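Local coordinates for glycoside hydrolase family protein (Novosphingobium sp. PP1Y, PDB 6Q2F) that probably hydrolyses glycosides at their alpha-L-rhamnose units, as an alpha-L-rhamnosidase, at residues A[662-667]-A[716-721]; A[55-60]-A[76-81]; A[209-214]-A[423-428]; A[439-444]-A[534-539]. All coordinates share one frame; numbering follows the deposited sequence.

The four contacts form two groups on opposite sides of the chain's centre. Contacts 1 and 2, with centres about 16 Å apart, belong to the barrel of eight parallel strands and join through packing of Ile718 CG2 on Pro55 CB at 3.7 Å. Contacts 3 and 4, about 12 Å apart between centres, share the four-stranded antiparallel sheet in which strands 206-217 and 436-447 are neighbours; they bury opposite faces of it. Between the groups the distance is large, with contacts 1 and 3 about 63 Å apart between centres. Along the chain the order is 2, 3, 4, 1, so the first and last elements of the barrel enclose the sheet in sequence.

Contact 1 of 4, residues A[662-667]-A[716-721]; sequences RFIDLE and DYIARS
The hydroxyl of Tyr717 has two polar partners from helix 657-670: its OH donates to Asp665 OD1 at 2.5 Å, and it also receives a hydrogen bond from Lys661 NZ. Asp665 OD1 uses its syn lone pair, on the side of its other oxygen, while OD2 forms a salt bridge with Lys661, one turn earlier. The lysine thus ties carboxylate and hydroxyl together and probably stabilises the negative charge on this buried aspartate. Carboxylate and phenol ring are turned 44° apart, so the two groups meet neither flat nor perpendicular. Tyr717 reaches across because its CG stands anti to the backbone N (chi1 170°).

Ile664 packs beside this bond. Its CG2 lies 3.8 Å from Tyr717 CE1, in the ring plane at the edge, so the methyl abuts the rim of the phenol. Its other branch turns to the neighbouring residue, with Ile664 CG1 and Ile718 CG1 4.2 Å apart where the side chains cross nearly at right angles. Ser721 OG sits over the centre of one Tyr717 ring face and bonds to Tyr717 O at 2.9 Å; Ser721 N reaches the same oxygen from the opposite face of the carbonyl plane.

Strand 961-967 adjoins the polar end, where Ala961 touches both Asp665 and Tyr717. The axes of the two helical segments run 12° from parallel but 11.5 Å apart, a wide gap bridged by the length of Tyr717 and, beside it, the branches of Ile664 and Ile718. Such nearly parallel neighbours are characteristic of the helical layer outside a (beta/alpha)8 barrel.

Contact 2 of 4, residues A[55-60]-A[76-81]; sequences PRVWWH and EWMKRV
In the first beta-alpha-beta unit of the parallel barrel, Met78 on helix 68-81 packs against Val57 and Trp59 on strand 56-62. Met78 is present as selenomethionine, and its terminal methyl does all the close touching. CE lies 3.6 Å from Trp59 CD1 and, on the strand residue two places earlier, 3.7 Å from Val57 CG2, so one methyl rests in the angle formed by an indole and an isopropyl group.

The approach to the indole is over a face. Met78 CE stands 3.9 Å from the centroid of the five-membered ring of Trp59, 26° off the ring normal, which makes a CH-pi contact. The selenium stands farther back, 5.4 Å from that centroid but only 10° off the normal, so the Met-aromatic contact is a distant one. These values fit a side chain that descends on the ring end-on: beyond CG the Met78 chain is extended (chi3 -169°), and it crosses the indole at about a right angle.

The unit is closed by strand 85-91, which pairs in parallel with strand 56-62; its Leu86 touches Val57, Trp59 and Met78 alike and completes the apolar layer between helix and sheet. Trp59 itself is held from the helix as well, for its NE1 donates to Asp74 OD2, one turn before Met78. That bond restrains the rotation of the indole and supplies its buried polar atom with a partner, while the face remains turned to the methyl. On the strand, Trp58 points the opposite way, and its NE1 bonds to Gln87 OE1.

Contact 3 of 4, residues A[209-214]-A[423-428]; sequences VGVLAF and GTLDWA
One face of the four-stranded antiparallel sheet is covered here by an extended loop: Val211 and Ala213 of strand 206-217 meet Leu425 and Trp427 of residues 423-428. The pairs repeat at intervals of two residues on both chains, Val211 with Leu425 and Ala213 with Trp427, so the backbones run in the same direction. Yet they are too far apart to pair, the CA atoms of Val211 and Leu425 being 9.4 Å from each other, and the contact is made by apolar side chains without a hydrogen bond.

The closer approach is at the far end of the indole. Ala213 CB lies 3.7 Å from Trp427 CH2 and 4.0 Å from Trp427 CZ3. With CG anti to its backbone N (chi1 -175°), Trp427 projects its six-membered ring at the strand and meets the single methyl of Ala213. Val211 CG1 meets Leu425 CD1 more loosely, at 4.3 Å.

Trp438 of the adjoining strand 436-447 packs edge-to-face with Trp427 and also touches Ala213. Close by, Val209 and Gly210 both face Leu443, a classic beta bulge between strands 206-217 and 436-447 of an antiparallel sheet with one face covered by apolar side chains of an extended loop.

Contact 4 of 4, residues A[439-444]-A[534-539]; sequences RVLRLG and ALTGTL
Over one face of the Arg439 guanidinium lies Thr538 OG1, 3.0 Å from Arg439 NH2 and 3.5 Å from Arg439 CZ. Short as it is, the approach from above the plane gives a poor angle, and this is no hydrogen bond. The polar end of Arg439 is held instead by Glu157, whose OE2 makes a salt bridge with NH2. Arg439 and Thr538 slide past each other in opposite directions, the arginine leaving its strand with CG anti to the backbone N (chi1 -162°).

Farther along the strand, two leucines meet Thr536. Leu441 CD2 and Thr536 OG1 come tip to tip at 3.8 Å, a plain packing contact, since the hydroxyl is hydrogen-bonded to Pro533 O. The methyl branch serves the other leucine, with Thr536 CG2 3.9 Å from Leu443 CD2. One threonine therefore offers its oxygen and its methyl to successive residues on the same side of the strand. Thr536 is the third residue of a type I turn over residues 534-537, closed by Gly537 N bonding to Ala534 O at 3.1 Å.

Strand 436-447 runs between strands 151-160 and 206-217, and Trp155 of the former touches both Leu443 and Thr536. Within the turn, Leu535 packs on Leu550 and Tyr553, so residues 534-539 lie between this sheet and helix 543-575.

Contact 1 of 4, residues A[662-667]-A[716-721]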
# COMPACT_ATOMS: atom_id res chain seq x y z
N ARG A 662 -18.28 5.74 4.39
CA ARG A 662 -17.32 6.71 3.86
C ARG A 662 -15.98 6.07 3.51
O ARG A 662 -15.27 6.57 2.63
CB ARG A 662 -17.11 7.84 4.87
CG ARG A 662 -16.75 7.35 6.26
CD ARG A 662 -16.82 8.47 7.32
NE ARG A 662 -15.49 9.03 7.45
CZ ARG A 662 -14.70 8.91 8.51
NH1 ARG A 662 -15.11 8.29 9.60
NH2 ARG A 662 -13.49 9.45 8.46
N PHE A 663 -15.59 4.97 4.20
CA PHE A 663 -14.31 4.33 3.87
C PHE A 663 -14.40 3.61 2.53
O PHE A 663 -13.58 3.83 1.64
CB PHE A 663 -13.87 3.37 4.99
CG PHE A 663 -13.77 4.01 6.34
CD1 PHE A 663 -13.16 5.25 6.47
CD2 PHE A 663 -14.30 3.39 7.47
CE1 PHE A 663 -13.09 5.87 7.71
CE2 PHE A 663 -14.22 4.01 8.72
CZ PHE A 663 -13.62 5.25 8.84
N ILE A 664 -15.44 2.78 2.35
CA ILE A 664 -15.60 1.99 1.12
C ILE A 664 -15.89 2.90 -0.06
O ILE A 664 -15.52 2.59 -1.20
CB ILE A 664 -16.70 0.93 1.30
CG1 ILE A 664 -16.39 -0.30 0.44
CG2 ILE A 664 -18.11 1.48 1.04
CD1 ILE A 664 -15.27 -1.16 1.03
N ASP A 665 -16.60 4.01 0.17
CA ASP A 665 -16.83 4.99 -0.89
C ASP A 665 -15.52 5.63 -1.32
O ASP A 665 -15.30 5.88 -2.51
CB ASP A 665 -17.85 6.04 -0.43
CG ASP A 665 -19.27 5.46 -0.24
OD1 ASP A 665 -19.52 4.30 -0.64
OD2 ASP A 665 -20.14 6.16 0.32
N LEU A 666 -14.61 5.86 -0.38
CA LEU A 666 -13.31 6.40 -0.74
C LEU A 666 -12.51 5.39 -1.57
O LEU A 666 -11.86 5.75 -2.55
CB LEU A 666 -12.55 6.82 0.52
CG LEU A 666 -11.10 7.26 0.25
CD1 LEU A 666 -11.08 8.54 -0.65
CD2 LEU A 666 -10.34 7.49 1.55
N GLU A 667 -12.57 4.10 -1.20
CA GLU A 667 -11.93 3.08 -2.02
C GLU A 667 -12.54 3.04 -3.41
O GLU A 667 -11.83 2.94 -4.42
CB GLU A 667 -12.07 1.72 -1.36
CG GLU A 667 -11.34 1.60 -0.04
CD GLU A 667 -11.56 0.24 0.58
OE1 GLU A 667 -11.68 -0.74 -0.17
OE2 GLU A 667 -11.62 0.18 1.82
N ASP A 716 -24.55 -6.10 -0.03
CA ASP A 716 -25.19 -5.83 -1.32
C ASP A 716 -24.80 -4.44 -1.83
O ASP A 716 -24.63 -4.23 -3.03
CB ASP A 716 -26.71 -5.92 -1.19
CG ASP A 716 -27.23 -7.35 -1.22
OD1 ASP A 716 -26.56 -8.25 -1.74
OD2 ASP A 716 -28.38 -7.54 -0.77
N TYR A 717 -24.70 -3.48 -0.92
CA TYR A 717 -24.27 -2.14 -1.31
C TYR A 717 -22.87 -2.18 -1.90
O TYR A 717 -22.61 -1.55 -2.94
CB TYR A 717 -24.33 -1.23 -0.09
CG TYR A 717 -23.69 0.12 -0.27
CD1 TYR A 717 -22.32 0.31 -0.04
CD2 TYR A 717 -24.44 1.21 -0.68
CE1 TYR A 717 -21.74 1.56 -0.20
CE2 TYR A 717 -23.88 2.45 -0.83
CZ TYR A 717 -22.54 2.62 -0.60
OH TYR A 717 -22.01 3.87 -0.75
N ILE A 718 -21.98 -2.94 -1.27
CA ILE A 718 -20.63 -3.09 -1.79
C ILE A 718 -20.63 -3.86 -3.10
O ILE A 718 -19.93 -3.49 -4.05
CB ILE A 718 -19.74 -3.77 -0.74
CG1 ILE A 718 -19.64 -2.89 0.52
CG2 ILE A 718 -18.36 -4.11 -1.35
CD1 ILE A 718 -19.04 -3.62 1.76
N ALA A 719 -21.43 -4.93 -3.18
CA ALA A 719 -21.48 -5.72 -4.40
C ALA A 719 -22.08 -4.93 -5.56
O ALA A 719 -21.65 -5.08 -6.71
CB ALA A 719 -22.28 -7.00 -4.17
N ARG A 720 -23.11 -4.12 -5.30
CA ARG A 720 -23.72 -3.35 -6.38
C ARG A 720 -22.78 -2.27 -6.87
O ARG A 720 -22.69 -2.00 -8.07
CB ARG A 720 -25.04 -2.73 -5.94
CG ARG A 720 -26.11 -3.74 -5.69
CD ARG A 720 -27.47 -3.09 -5.51
NE ARG A 720 -28.49 -4.11 -5.35
CZ ARG A 720 -29.15 -4.31 -4.22
NH1 ARG A 720 -28.90 -3.55 -3.17
NH2 ARG A 720 -30.06 -5.27 -4.15
N SER A 721 -22.10 -1.60 -5.94
CA SER A 721 -21.15 -0.57 -6.33
C SER A 721 -20.01 -1.18 -7.12
O SER A 721 -19.59 -0.63 -8.15
CB SER A 721 -20.63 0.13 -5.07
OG SER A 721 -21.69 0.80 -4.42

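Contact 2 of 4, residues A[55-60]-A[76-81]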
# COMPACT_ATOMS: atom_id res chain seq x y z
N PRO A 55 -17.93 -8.80 -2.61
CA PRO A 55 -16.64 -8.58 -1.97
C PRO A 55 -16.12 -9.85 -1.32
O PRO A 55 -16.87 -10.79 -1.01
CB PRO A 55 -16.93 -7.51 -0.92
CG PRO A 55 -18.32 -7.83 -0.49
CD PRO A 55 -19.02 -8.24 -1.80
N ARG A 56 -14.81 -9.87 -1.13
CA ARG A 56 -14.14 -10.95 -0.43
C ARG A 56 -13.86 -10.51 1.00
O ARG A 56 -14.01 -9.34 1.36
CB ARG A 56 -12.84 -11.30 -1.15
CG ARG A 56 -12.96 -12.21 -2.37
CD ARG A 56 -13.79 -11.65 -3.53
NE ARG A 56 -13.68 -12.57 -4.66
CZ ARG A 56 -14.60 -12.78 -5.59
NH1 ARG A 56 -15.76 -12.10 -5.55
NH2 ARG A 56 -14.35 -13.66 -6.56
N VAL A 57 -13.45 -11.47 1.84
CA VAL A 57 -12.95 -11.15 3.17
C VAL A 57 -11.63 -11.87 3.41
O VAL A 57 -11.37 -12.95 2.87
CB VAL A 57 -13.96 -11.51 4.29
CG1 VAL A 57 -15.30 -10.82 4.04
CG2 VAL A 57 -14.11 -13.01 4.40
N TRP A 58 -10.78 -11.27 4.22
CA TRP A 58 -9.68 -11.99 4.80
C TRP A 58 -10.22 -12.83 5.96
O TRP A 58 -11.17 -12.44 6.66
CB TRP A 58 -8.59 -11.03 5.27
CG TRP A 58 -7.69 -10.62 4.13
CD1 TRP A 58 -7.88 -10.89 2.81
CD2 TRP A 58 -6.46 -9.89 4.22
NE1 TRP A 58 -6.85 -10.37 2.07
CE2 TRP A 58 -5.96 -9.76 2.91
CE3 TRP A 58 -5.72 -9.36 5.28
CZ2 TRP A 58 -4.77 -9.10 2.62
CZ3 TRP A 58 -4.53 -8.71 5.00
CH2 TRP A 58 -4.06 -8.59 3.68
N TRP A 59 -9.63 -14.01 6.15
CA TRP A 59 -10.20 -15.04 7.04
C TRP A 59 -9.06 -15.68 7.83
O TRP A 59 -8.56 -16.75 7.49
CB TRP A 59 -10.98 -16.05 6.20
CG TRP A 59 -11.72 -17.10 6.94
CD1 TRP A 59 -12.66 -16.93 7.94
CD2 TRP A 59 -11.70 -18.50 6.65
NE1 TRP A 59 -13.18 -18.16 8.31
CE2 TRP A 59 -12.60 -19.13 7.53
CE3 TRP A 59 -10.98 -19.28 5.74
CZ2 TRP A 59 -12.80 -20.50 7.52
CZ3 TRP A 59 -11.17 -20.65 5.75
CH2 TRP A 59 -12.08 -21.25 6.63
N HIS A 60 -8.65 -15.00 8.89
CA HIS A 60 -7.49 -15.43 9.66
C HIS A 60 -7.84 -16.58 10.59
O HIS A 60 -8.83 -16.51 11.32
CB HIS A 60 -6.93 -14.26 10.48
CG HIS A 60 -6.29 -13.19 9.65
ND1 HIS A 60 -7.01 -12.17 9.07
CD2 HIS A 60 -4.99 -12.96 9.34
CE1 HIS A 60 -6.18 -11.37 8.41
NE2 HIS A 60 -4.95 -11.83 8.56
N GLU A 76 -21.05 -20.71 5.69
CA GLU A 76 -22.49 -20.58 5.50
C GLU A 76 -22.97 -19.17 5.85
O GLU A 76 -23.88 -18.65 5.20
CB GLU A 76 -23.25 -21.62 6.34
CG GLU A 76 -23.10 -23.07 5.84
CD GLU A 76 -23.66 -24.07 6.82
OE1 GLU A 76 -24.02 -25.19 6.38
OE2 GLU A 76 -23.75 -23.75 8.01
N TRP A 77 -22.37 -18.54 6.87
CA TRP A 77 -22.69 -17.14 7.16
C TRP A 77 -22.35 -16.24 5.97
O TRP A 77 -23.15 -15.38 5.58
CB TRP A 77 -21.97 -16.66 8.41
CG TRP A 77 -22.11 -15.17 8.59
CD1 TRP A 77 -23.24 -14.50 8.96
CD2 TRP A 77 -21.11 -14.17 8.35
NE1 TRP A 77 -23.00 -13.14 8.98
CE2 TRP A 77 -21.70 -12.91 8.62
CE3 TRP A 77 -19.78 -14.21 7.95
CZ2 TRP A 77 -21.00 -11.71 8.49
CZ3 TRP A 77 -19.08 -13.01 7.83
CH2 TRP A 77 -19.69 -11.78 8.10
N MSE A 78 -21.19 -16.46 5.36
CA MSE A 78 -20.72 -15.65 4.24
C MSE A 78 -21.66 -15.75 3.06
O MSE A 78 -21.90 -14.76 2.37
CB MSE A 78 -19.32 -16.09 3.81
CG MSE A 78 -18.22 -15.72 4.79
SE MSE A 78 -16.46 -16.49 4.23
CE MSE A 78 -15.44 -16.14 5.85
N LYS A 79 -22.18 -16.95 2.82
CA LYS A 79 -23.21 -17.09 1.78
C LYS A 79 -24.46 -16.30 2.14
O LYS A 79 -24.97 -15.55 1.30
CB LYS A 79 -23.55 -18.56 1.54
CG LYS A 79 -22.45 -19.31 0.85
CD LYS A 79 -22.06 -18.60 -0.45
CE LYS A 79 -23.15 -18.68 -1.49
NZ LYS A 79 -22.59 -18.27 -2.80
N ARG A 80 -24.96 -16.44 3.38
CA ARG A 80 -26.19 -15.72 3.76
C ARG A 80 -26.04 -14.23 3.51
O ARG A 80 -26.98 -13.56 3.05
CB ARG A 80 -26.52 -15.94 5.25
CG ARG A 80 -27.17 -17.26 5.59
CD ARG A 80 -27.90 -17.19 6.97
NE ARG A 80 -27.02 -16.98 8.11
CZ ARG A 80 -26.13 -17.87 8.55
NH1 ARG A 80 -25.99 -19.03 7.91
NH2 ARG A 80 -25.39 -17.60 9.62
N VAL A 81 -24.86 -13.69 3.79
CA VAL A 81 -24.60 -12.26 3.80
C VAL A 81 -24.10 -11.75 2.45
O VAL A 81 -23.89 -10.54 2.29
CB VAL A 81 -23.58 -11.89 4.89
CG1 VAL A 81 -24.13 -12.20 6.27
CG2 VAL A 81 -22.26 -12.62 4.65

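Contact 3 of 4, residues A[209-214]-A[423-428]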
# COMPACT_ATOMS: atom_id res chain seq x y z
N VAL A 209 31.58 -13.30 -4.71
CA VAL A 209 31.13 -12.39 -5.75
C VAL A 209 32.24 -12.10 -6.75
O VAL A 209 32.04 -12.15 -7.96
CB VAL A 209 30.58 -11.08 -5.15
CG1 VAL A 209 30.41 -10.05 -6.24
CG2 VAL A 209 29.27 -11.33 -4.39
N GLY A 210 33.43 -11.79 -6.25
CA GLY A 210 34.57 -11.57 -7.11
C GLY A 210 35.66 -10.83 -6.37
O GLY A 210 35.52 -10.45 -5.21
N VAL A 211 36.77 -10.64 -7.09
CA VAL A 211 37.92 -9.92 -6.58
C VAL A 211 38.27 -8.84 -7.58
O VAL A 211 38.45 -9.12 -8.77
CB VAL A 211 39.11 -10.86 -6.35
CG1 VAL A 211 40.24 -10.13 -5.64
CG2 VAL A 211 38.66 -12.04 -5.53
N LEU A 212 38.36 -7.61 -7.11
CA LEU A 212 38.72 -6.48 -7.95
C LEU A 212 39.94 -5.81 -7.36
O LEU A 212 40.12 -5.76 -6.14
CB LEU A 212 37.58 -5.46 -8.05
CG LEU A 212 36.25 -6.02 -8.55
CD1 LEU A 212 35.18 -4.96 -8.38
CD2 LEU A 212 36.36 -6.48 -10.02
N ALA A 213 40.81 -5.32 -8.24
CA ALA A 213 41.95 -4.53 -7.83
C ALA A 213 41.96 -3.26 -8.66
O ALA A 213 41.55 -3.26 -9.82
CB ALA A 213 43.27 -5.29 -8.00
N PHE A 214 42.44 -2.19 -8.05
CA PHE A 214 42.48 -0.90 -8.73
C PHE A 214 43.51 -0.03 -8.03
O PHE A 214 43.70 -0.16 -6.82
CB PHE A 214 41.10 -0.23 -8.74
CG PHE A 214 40.42 -0.20 -7.40
CD1 PHE A 214 40.62 0.86 -6.53
CD2 PHE A 214 39.58 -1.23 -7.00
CE1 PHE A 214 40.00 0.90 -5.29
CE2 PHE A 214 38.95 -1.19 -5.76
CZ PHE A 214 39.16 -0.12 -4.91
N GLY A 423 42.23 -19.37 -0.17
CA GLY A 423 42.25 -17.98 0.24
C GLY A 423 43.39 -17.18 -0.35
O GLY A 423 43.39 -15.95 -0.23
N THR A 424 44.36 -17.85 -0.97
CA THR A 424 45.50 -17.18 -1.56
C THR A 424 45.14 -16.55 -2.89
O THR A 424 44.21 -16.98 -3.59
CB THR A 424 46.64 -18.17 -1.75
OG1 THR A 424 46.19 -19.24 -2.59
CG2 THR A 424 47.10 -18.74 -0.40
N LEU A 425 45.88 -15.51 -3.25
CA LEU A 425 45.68 -14.78 -4.50
C LEU A 425 46.98 -14.82 -5.29
O LEU A 425 48.02 -14.35 -4.81
CB LEU A 425 45.26 -13.34 -4.22
CG LEU A 425 44.97 -12.44 -5.43
CD1 LEU A 425 43.64 -12.80 -6.04
CD2 LEU A 425 45.00 -10.99 -4.98
N ASP A 426 46.97 -15.43 -6.46
CA ASP A 426 48.16 -15.54 -7.28
C ASP A 426 48.17 -14.40 -8.29
O ASP A 426 47.60 -14.52 -9.35
CB ASP A 426 48.15 -16.95 -7.90
CG ASP A 426 48.65 -17.01 -9.33
OD1 ASP A 426 49.67 -16.39 -9.66
OD2 ASP A 426 48.03 -17.73 -10.12
N TRP A 427 48.83 -13.30 -7.95
CA TRP A 427 48.84 -12.10 -8.77
C TRP A 427 50.18 -11.39 -8.69
O TRP A 427 50.74 -11.23 -7.61
CB TRP A 427 47.71 -11.16 -8.36
CG TRP A 427 47.56 -9.95 -9.21
CD1 TRP A 427 47.55 -9.90 -10.58
CD2 TRP A 427 47.32 -8.62 -8.76
NE1 TRP A 427 47.36 -8.60 -11.00
CE2 TRP A 427 47.21 -7.80 -9.90
CE3 TRP A 427 47.20 -8.03 -7.49
CZ2 TRP A 427 46.98 -6.43 -9.81
CZ3 TRP A 427 46.99 -6.67 -7.41
CH2 TRP A 427 46.88 -5.88 -8.56
N ALA A 428 50.67 -10.96 -9.85
CA ALA A 428 51.84 -10.08 -9.92
C ALA A 428 51.32 -8.66 -10.05
O ALA A 428 50.89 -8.24 -11.13
CB ALA A 428 52.74 -10.47 -11.08

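Contact 4 of 4, residues A[439-444]-A[534-539]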
# COMPACT_ATOMS: atom_id res chain seq x y z
N ARG A 439 44.77 -1.49 -4.31
CA ARG A 439 43.73 -1.82 -3.39
C ARG A 439 43.05 -3.02 -3.97
O ARG A 439 42.67 -3.02 -5.09
CB ARG A 439 42.76 -0.69 -3.28
CG ARG A 439 41.90 -0.73 -2.06
CD ARG A 439 41.64 0.68 -1.70
NE ARG A 439 40.42 0.84 -0.97
CZ ARG A 439 39.81 2.00 -0.81
NH1 ARG A 439 40.32 3.10 -1.34
NH2 ARG A 439 38.70 2.06 -0.11
N VAL A 440 42.91 -4.04 -3.15
CA VAL A 440 42.27 -5.25 -3.58
C VAL A 440 41.01 -5.42 -2.78
O VAL A 440 41.02 -5.46 -1.58
CB VAL A 440 43.18 -6.44 -3.39
CG1 VAL A 440 42.55 -7.69 -3.95
CG2 VAL A 440 44.51 -6.18 -4.03
N LEU A 441 39.92 -5.55 -3.51
CA LEU A 441 38.62 -5.69 -2.94
C LEU A 441 38.08 -7.07 -3.15
O LEU A 441 37.96 -7.53 -4.26
CB LEU A 441 37.74 -4.68 -3.63
CG LEU A 441 36.38 -4.33 -3.11
CD1 LEU A 441 36.41 -4.29 -1.62
CD2 LEU A 441 36.02 -2.97 -3.63
N ARG A 442 37.75 -7.74 -2.07
CA ARG A 442 37.19 -9.04 -2.16
C ARG A 442 35.72 -8.88 -1.82
O ARG A 442 35.36 -8.59 -0.72
CB ARG A 442 37.86 -10.04 -1.24
CG ARG A 442 37.25 -11.41 -1.37
CD ARG A 442 38.03 -12.45 -0.60
NE ARG A 442 37.38 -13.73 -0.60
CZ ARG A 442 37.78 -14.76 0.11
NH1 ARG A 442 38.83 -14.66 0.89
NH2 ARG A 442 37.12 -15.89 0.06
N LEU A 443 34.90 -9.09 -2.83
CA LEU A 443 33.46 -8.99 -2.68
C LEU A 443 32.88 -10.37 -2.43
O LEU A 443 33.28 -11.35 -3.06
CB LEU A 443 32.83 -8.37 -3.93
CG LEU A 443 33.41 -7.02 -4.32
CD1 LEU A 443 32.75 -6.55 -5.61
CD2 LEU A 443 33.17 -6.03 -3.20
N GLY A 444 31.93 -10.44 -1.50
CA GLY A 444 31.17 -11.65 -1.30
C GLY A 444 29.74 -11.29 -0.98
O GLY A 444 29.36 -10.12 -1.08
N ALA A 534 32.13 1.33 -5.88
CA ALA A 534 31.21 2.36 -5.38
C ALA A 534 30.22 1.78 -4.38
O ALA A 534 29.78 2.48 -3.46
CB ALA A 534 30.47 3.01 -6.54
N LEU A 535 29.81 0.53 -4.57
CA LEU A 535 28.89 -0.12 -3.64
C LEU A 535 29.50 -0.26 -2.25
O LEU A 535 28.76 -0.49 -1.28
CB LEU A 535 28.50 -1.50 -4.15
CG LEU A 535 27.71 -1.55 -5.45
CD1 LEU A 535 27.78 -2.93 -6.05
CD2 LEU A 535 26.25 -1.17 -5.15
N THR A 536 30.82 -0.15 -2.13
CA THR A 536 31.51 -0.27 -0.85
C THR A 536 32.04 1.07 -0.35
O THR A 536 32.75 1.08 0.66
CB THR A 536 32.66 -1.27 -0.95
OG1 THR A 536 33.74 -0.66 -1.68
CG2 THR A 536 32.22 -2.52 -1.67
N GLY A 537 31.74 2.18 -1.02
CA GLY A 537 32.18 3.48 -0.59
C GLY A 537 33.29 4.09 -1.43
O GLY A 537 33.53 5.30 -1.31
N THR A 538 33.96 3.31 -2.27
CA THR A 538 35.10 3.82 -3.03
C THR A 538 34.59 4.59 -4.25
O THR A 538 33.97 4.01 -5.14
CB THR A 538 36.03 2.69 -3.47
OG1 THR A 538 36.66 2.14 -2.32
CG2 THR A 538 37.10 3.24 -4.42
N LEU A 539 34.87 5.89 -4.29
CA LEU A 539 34.47 6.70 -5.42
C LEU A 539 35.14 6.19 -6.69
O LEU A 539 36.35 5.98 -6.73
CB LEU A 539 34.85 8.16 -5.19
CG LEU A 539 34.44 9.13 -6.29
CD1 LEU A 539 32.93 9.11 -6.51
CD2 LEU A 539 34.91 10.54 -5.96